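Local coordinates for pyruvate kinase (Toxoplasma gondii, PDB 3GG8), which catalyses the last step of glycolysis, transferring the phosphoryl group of phosphoenolpyruvate to ADP to yield pyruvate and ATP, at residues Ile250-Leu262 with Ala272-Ile286. Numbering follows the deposited sequence.
Sequences IRIIPKIENVEGL and ADGIMIARGDLGMEI
Met276 CG stands anti to the backbone N (chi1 -180°), and the thioether runs alongside Lys255, both side chains pointing the same way, with SD 3.7 Å from Lys255 CG. Asp273, its CG anti to the carbonyl carbon (chi1 -59°), swings OD2 back onto strand 251-256. There OD2 offers its anti lone pair to Ile252 N in a nearly straight 2.8 Å hydrogen bond, while Asp273 N returns one to Ile252 O. Arg251 lays its CD methylene against this carboxylate. Further along, strands 251-256 and 275-278 are neighbouring parallel strands of the closed eight-stranded (beta/alpha)8 barrel, connected through an intervening helical crossover. Met276 N donates to Pro254 O over 3.0 Å, Ile256 N to Met276 O over the same distance, and a weak bond from Ala278 N to Ile256 O ends the ladder. Beyond the strands, Leu282 sets CD2 against Leu262 CD1 at 3.6 Å, and Val259 CG2 is pressed to 3.5 Å from Ile286 CG2. Leu25 of a second subunit packs on the latter pair. A water links Val259 N to Glu285 OE1, 2.6 Å from that oxygen, while Glu285 OE2 is held by Asn194. Glu257 and Asp281 lie side by side with carboxylate planes 71° apart, bringing Glu257 OE2 within 3.4 Å of Asp281 OD2, two acceptors with no hydrogen bond between them. Phe229 N fixes Glu257 OE1, and Lys255 NZ is tied to Asp101 and Ser228. Such a carboxylate pair at the C-terminal ends of parallel barrel strands, where active sites of this fold lie, would probably attract a cation, consistent with the magnesium ion that pyruvate kinases use.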
# COMPACT_ATOMS: atom_id res chain seq x y z
N ILE C 250 -25.73 17.90 -28.14
CA ILE C 250 -26.63 17.60 -27.03
C ILE C 250 -26.24 16.27 -26.38
O ILE C 250 -25.94 15.28 -27.06
CB ILE C 250 -28.12 17.62 -27.47
CG1 ILE C 250 -28.49 19.01 -28.00
CG2 ILE C 250 -29.05 17.26 -26.31
CD1 ILE C 250 -29.86 19.07 -28.59
N ARG C 251 -26.20 16.29 -25.05
CA ARG C 251 -25.78 15.13 -24.28
C ARG C 251 -27.01 14.43 -23.66
O ARG C 251 -27.98 15.08 -23.29
CB ARG C 251 -24.78 15.57 -23.20
CG ARG C 251 -23.44 16.10 -23.77
CD ARG C 251 -22.74 15.10 -24.71
NE ARG C 251 -21.64 15.70 -25.48
CZ ARG C 251 -21.76 16.12 -26.74
NH1 ARG C 251 -22.93 16.01 -27.36
NH2 ARG C 251 -20.73 16.66 -27.38
N ILE C 252 -26.95 13.10 -23.61
CA ILE C 252 -28.06 12.25 -23.18
C ILE C 252 -27.89 11.76 -21.75
O ILE C 252 -26.86 11.16 -21.42
CB ILE C 252 -28.26 11.05 -24.16
CG1 ILE C 252 -28.42 11.56 -25.60
CG2 ILE C 252 -29.50 10.20 -23.78
CD1 ILE C 252 -28.41 10.46 -26.63
N ILE C 253 -28.90 12.01 -20.91
CA ILE C 253 -28.85 11.65 -19.48
C ILE C 253 -30.04 10.74 -19.13
O ILE C 253 -31.08 11.23 -18.70
CB ILE C 253 -28.87 12.90 -18.55
CG1 ILE C 253 -27.76 13.91 -18.90
CG2 ILE C 253 -28.85 12.48 -17.06
CD1 ILE C 253 -26.32 13.40 -18.64
N PRO C 254 -29.89 9.42 -19.32
CA PRO C 254 -30.98 8.51 -19.00
C PRO C 254 -31.36 8.57 -17.51
O PRO C 254 -30.48 8.69 -16.65
CB PRO C 254 -30.39 7.13 -19.33
CG PRO C 254 -29.31 7.40 -20.28
CD PRO C 254 -28.72 8.71 -19.86
N LYS C 255 -32.66 8.51 -17.25
CA LYS C 255 -33.20 8.45 -15.90
C LYS C 255 -33.48 6.98 -15.54
O LYS C 255 -34.18 6.27 -16.27
CB LYS C 255 -34.47 9.31 -15.79
CG LYS C 255 -34.21 10.82 -15.83
CD LYS C 255 -35.48 11.66 -16.02
CE LYS C 255 -36.41 11.56 -14.86
NZ LYS C 255 -37.55 12.50 -15.09
N ILE C 256 -32.89 6.53 -14.44
CA ILE C 256 -33.05 5.15 -14.02
C ILE C 256 -34.14 5.17 -12.98
O ILE C 256 -33.98 5.80 -11.93
CB ILE C 256 -31.74 4.52 -13.44
CG1 ILE C 256 -30.55 4.69 -14.39
CG2 ILE C 256 -31.95 3.02 -13.04
CD1 ILE C 256 -30.67 4.03 -15.79
N GLU C 257 -35.26 4.50 -13.31
CA GLU C 257 -36.49 4.57 -12.52
C GLU C 257 -37.13 3.22 -12.19
O GLU C 257 -38.04 3.16 -11.35
CB GLU C 257 -37.54 5.42 -13.22
CG GLU C 257 -37.03 6.71 -13.85
CD GLU C 257 -38.13 7.68 -14.15
OE1 GLU C 257 -38.09 8.35 -15.20
OE2 GLU C 257 -39.06 7.80 -13.34
N ASN C 258 -36.70 2.13 -12.84
CA ASN C 258 -37.22 0.80 -12.49
C ASN C 258 -36.16 -0.31 -12.56
O ASN C 258 -34.96 -0.03 -12.70
CB ASN C 258 -38.51 0.46 -13.29
CG ASN C 258 -38.27 0.14 -14.76
OD1 ASN C 258 -37.22 0.49 -15.33
ND2 ASN C 258 -39.24 -0.52 -15.39
N VAL C 259 -36.62 -1.56 -12.41
CA VAL C 259 -35.76 -2.74 -12.44
C VAL C 259 -35.04 -2.94 -13.79
O VAL C 259 -33.87 -3.33 -13.80
CB VAL C 259 -36.54 -4.02 -11.97
CG1 VAL C 259 -35.76 -5.33 -12.24
CG2 VAL C 259 -36.88 -3.90 -10.48
N GLU C 260 -35.72 -2.69 -14.91
CA GLU C 260 -35.10 -2.83 -16.24
C GLU C 260 -33.91 -1.89 -16.41
O GLU C 260 -32.89 -2.28 -16.98
CB GLU C 260 -36.10 -2.57 -17.38
CG GLU C 260 -37.12 -3.66 -17.59
CD GLU C 260 -36.52 -5.02 -17.92
OE1 GLU C 260 -35.77 -5.15 -18.91
OE2 GLU C 260 -36.82 -5.97 -17.16
N GLY C 261 -34.08 -0.66 -15.94
CA GLY C 261 -33.01 0.33 -15.93
C GLY C 261 -31.84 -0.17 -15.10
O GLY C 261 -30.71 -0.16 -15.56
N LEU C 262 -32.13 -0.65 -13.89
CA LEU C 262 -31.13 -1.24 -13.02
C LEU C 262 -30.43 -2.46 -13.64
O LEU C 262 -29.20 -2.51 -13.68
CB LEU C 262 -31.76 -1.60 -11.67
CG LEU C 262 -32.20 -0.42 -10.78
CD1 LEU C 262 -33.00 -0.93 -9.61
CD2 LEU C 262 -31.01 0.40 -10.30
N ALA C 272 -24.54 6.30 -22.65
CA ALA C 272 -25.01 7.61 -22.20
C ALA C 272 -23.86 8.57 -21.95
O ALA C 272 -22.69 8.17 -21.87
CB ALA C 272 -25.80 7.44 -20.93
N ASP C 273 -24.22 9.85 -21.79
CA ASP C 273 -23.27 10.88 -21.44
C ASP C 273 -23.25 11.12 -19.92
O ASP C 273 -22.40 11.84 -19.39
CB ASP C 273 -23.57 12.15 -22.25
CG ASP C 273 -23.48 11.90 -23.75
OD1 ASP C 273 -22.40 11.47 -24.22
OD2 ASP C 273 -24.49 12.11 -24.47
N GLY C 274 -24.17 10.47 -19.21
CA GLY C 274 -24.30 10.62 -17.76
C GLY C 274 -25.63 10.04 -17.32
O GLY C 274 -26.43 9.63 -18.16
N ILE C 275 -25.86 10.01 -16.01
CA ILE C 275 -27.02 9.32 -15.44
C ILE C 275 -27.78 10.24 -14.47
O ILE C 275 -27.17 11.06 -13.77
CB ILE C 275 -26.57 7.99 -14.70
CG1 ILE C 275 -26.07 6.92 -15.69
CG2 ILE C 275 -27.68 7.44 -13.74
CD1 ILE C 275 -27.06 6.53 -16.82
N MET C 276 -29.11 10.10 -14.45
CA MET C 276 -29.92 10.70 -13.40
C MET C 276 -30.58 9.57 -12.59
O MET C 276 -31.26 8.71 -13.16
CB MET C 276 -30.94 11.69 -13.97
CG MET C 276 -31.81 12.34 -12.91
SD MET C 276 -33.07 13.47 -13.51
CE MET C 276 -32.12 14.63 -14.51
N ILE C 277 -30.31 9.54 -11.29
CA ILE C 277 -30.87 8.55 -10.39
C ILE C 277 -32.17 9.11 -9.77
O ILE C 277 -32.14 10.07 -9.01
CB ILE C 277 -29.86 8.20 -9.26
CG1 ILE C 277 -28.52 7.75 -9.83
CG2 ILE C 277 -30.46 7.15 -8.26
CD1 ILE C 277 -27.43 7.62 -8.79
N ALA C 278 -33.31 8.52 -10.14
CA ALA C 278 -34.61 8.94 -9.62
C ALA C 278 -35.00 8.02 -8.47
O ALA C 278 -35.70 7.02 -8.67
CB ALA C 278 -35.67 8.90 -10.71
N ARG C 279 -34.54 8.38 -7.26
CA ARG C 279 -34.76 7.56 -6.06
C ARG C 279 -36.22 7.29 -5.75
O ARG C 279 -36.56 6.16 -5.46
CB ARG C 279 -34.12 8.20 -4.81
CG ARG C 279 -32.60 8.21 -4.80
CD ARG C 279 -32.08 9.61 -5.13
NE ARG C 279 -32.66 10.64 -4.26
CZ ARG C 279 -32.24 10.91 -3.03
NH1 ARG C 279 -31.24 10.23 -2.48
NH2 ARG C 279 -32.84 11.87 -2.33
N GLY C 280 -37.06 8.32 -5.78
CA GLY C 280 -38.47 8.19 -5.45
C GLY C 280 -39.22 7.20 -6.33
O GLY C 280 -40.04 6.43 -5.85
N ASP C 281 -38.95 7.24 -7.64
CA ASP C 281 -39.54 6.27 -8.57
C ASP C 281 -38.97 4.86 -8.35
O ASP C 281 -39.73 3.88 -8.36
CB ASP C 281 -39.35 6.74 -10.01
CG ASP C 281 -39.78 8.19 -10.20
OD1 ASP C 281 -38.96 9.09 -9.96
OD2 ASP C 281 -40.96 8.44 -10.56
N LEU C 282 -37.66 4.77 -8.09
CA LEU C 282 -37.02 3.48 -7.82
C LEU C 282 -37.64 2.81 -6.58
O LEU C 282 -37.77 1.59 -6.53
CB LEU C 282 -35.50 3.64 -7.64
CG LEU C 282 -34.64 3.67 -8.89
CD1 LEU C 282 -33.25 4.23 -8.63
CD2 LEU C 282 -34.57 2.26 -9.49
N GLY C 283 -38.03 3.64 -5.61
CA GLY C 283 -38.69 3.18 -4.39
C GLY C 283 -40.12 2.69 -4.60
O GLY C 283 -40.72 2.11 -3.69
N MET C 284 -40.66 2.93 -5.81
CA MET C 284 -41.96 2.38 -6.23
C MET C 284 -41.81 1.05 -6.96
O MET C 284 -42.81 0.43 -7.33
CB MET C 284 -42.70 3.34 -7.18
CG MET C 284 -43.10 4.70 -6.63
SD MET C 284 -43.97 4.58 -5.07
CE MET C 284 -43.94 6.32 -4.62
N GLU C 285 -40.57 0.63 -7.19
CA GLU C 285 -40.29 -0.49 -8.10
C GLU C 285 -39.45 -1.59 -7.45
O GLU C 285 -39.39 -2.71 -7.97
CB GLU C 285 -39.58 -0.01 -9.38
CG GLU C 285 -40.27 1.12 -10.16
CD GLU C 285 -41.30 0.61 -11.15
OE1 GLU C 285 -41.31 -0.61 -11.45
OE2 GLU C 285 -42.10 1.45 -11.62
N ILE C 286 -38.77 -1.26 -6.35
CA ILE C 286 -37.98 -2.22 -5.58
C ILE C 286 -38.23 -2.01 -4.08
O ILE C 286 -38.70 -0.95 -3.68
CB ILE C 286 -36.43 -2.17 -5.93
CG1 ILE C 286 -35.77 -0.89 -5.40
CG2 ILE C 286 -36.15 -2.36 -7.43
CD1 ILE C 286 -34.24 -0.91 -5.50
O HOH W 1 -41.64 -1.12 -14.11
O HOH W 2 -39.42 -2.40 -11.59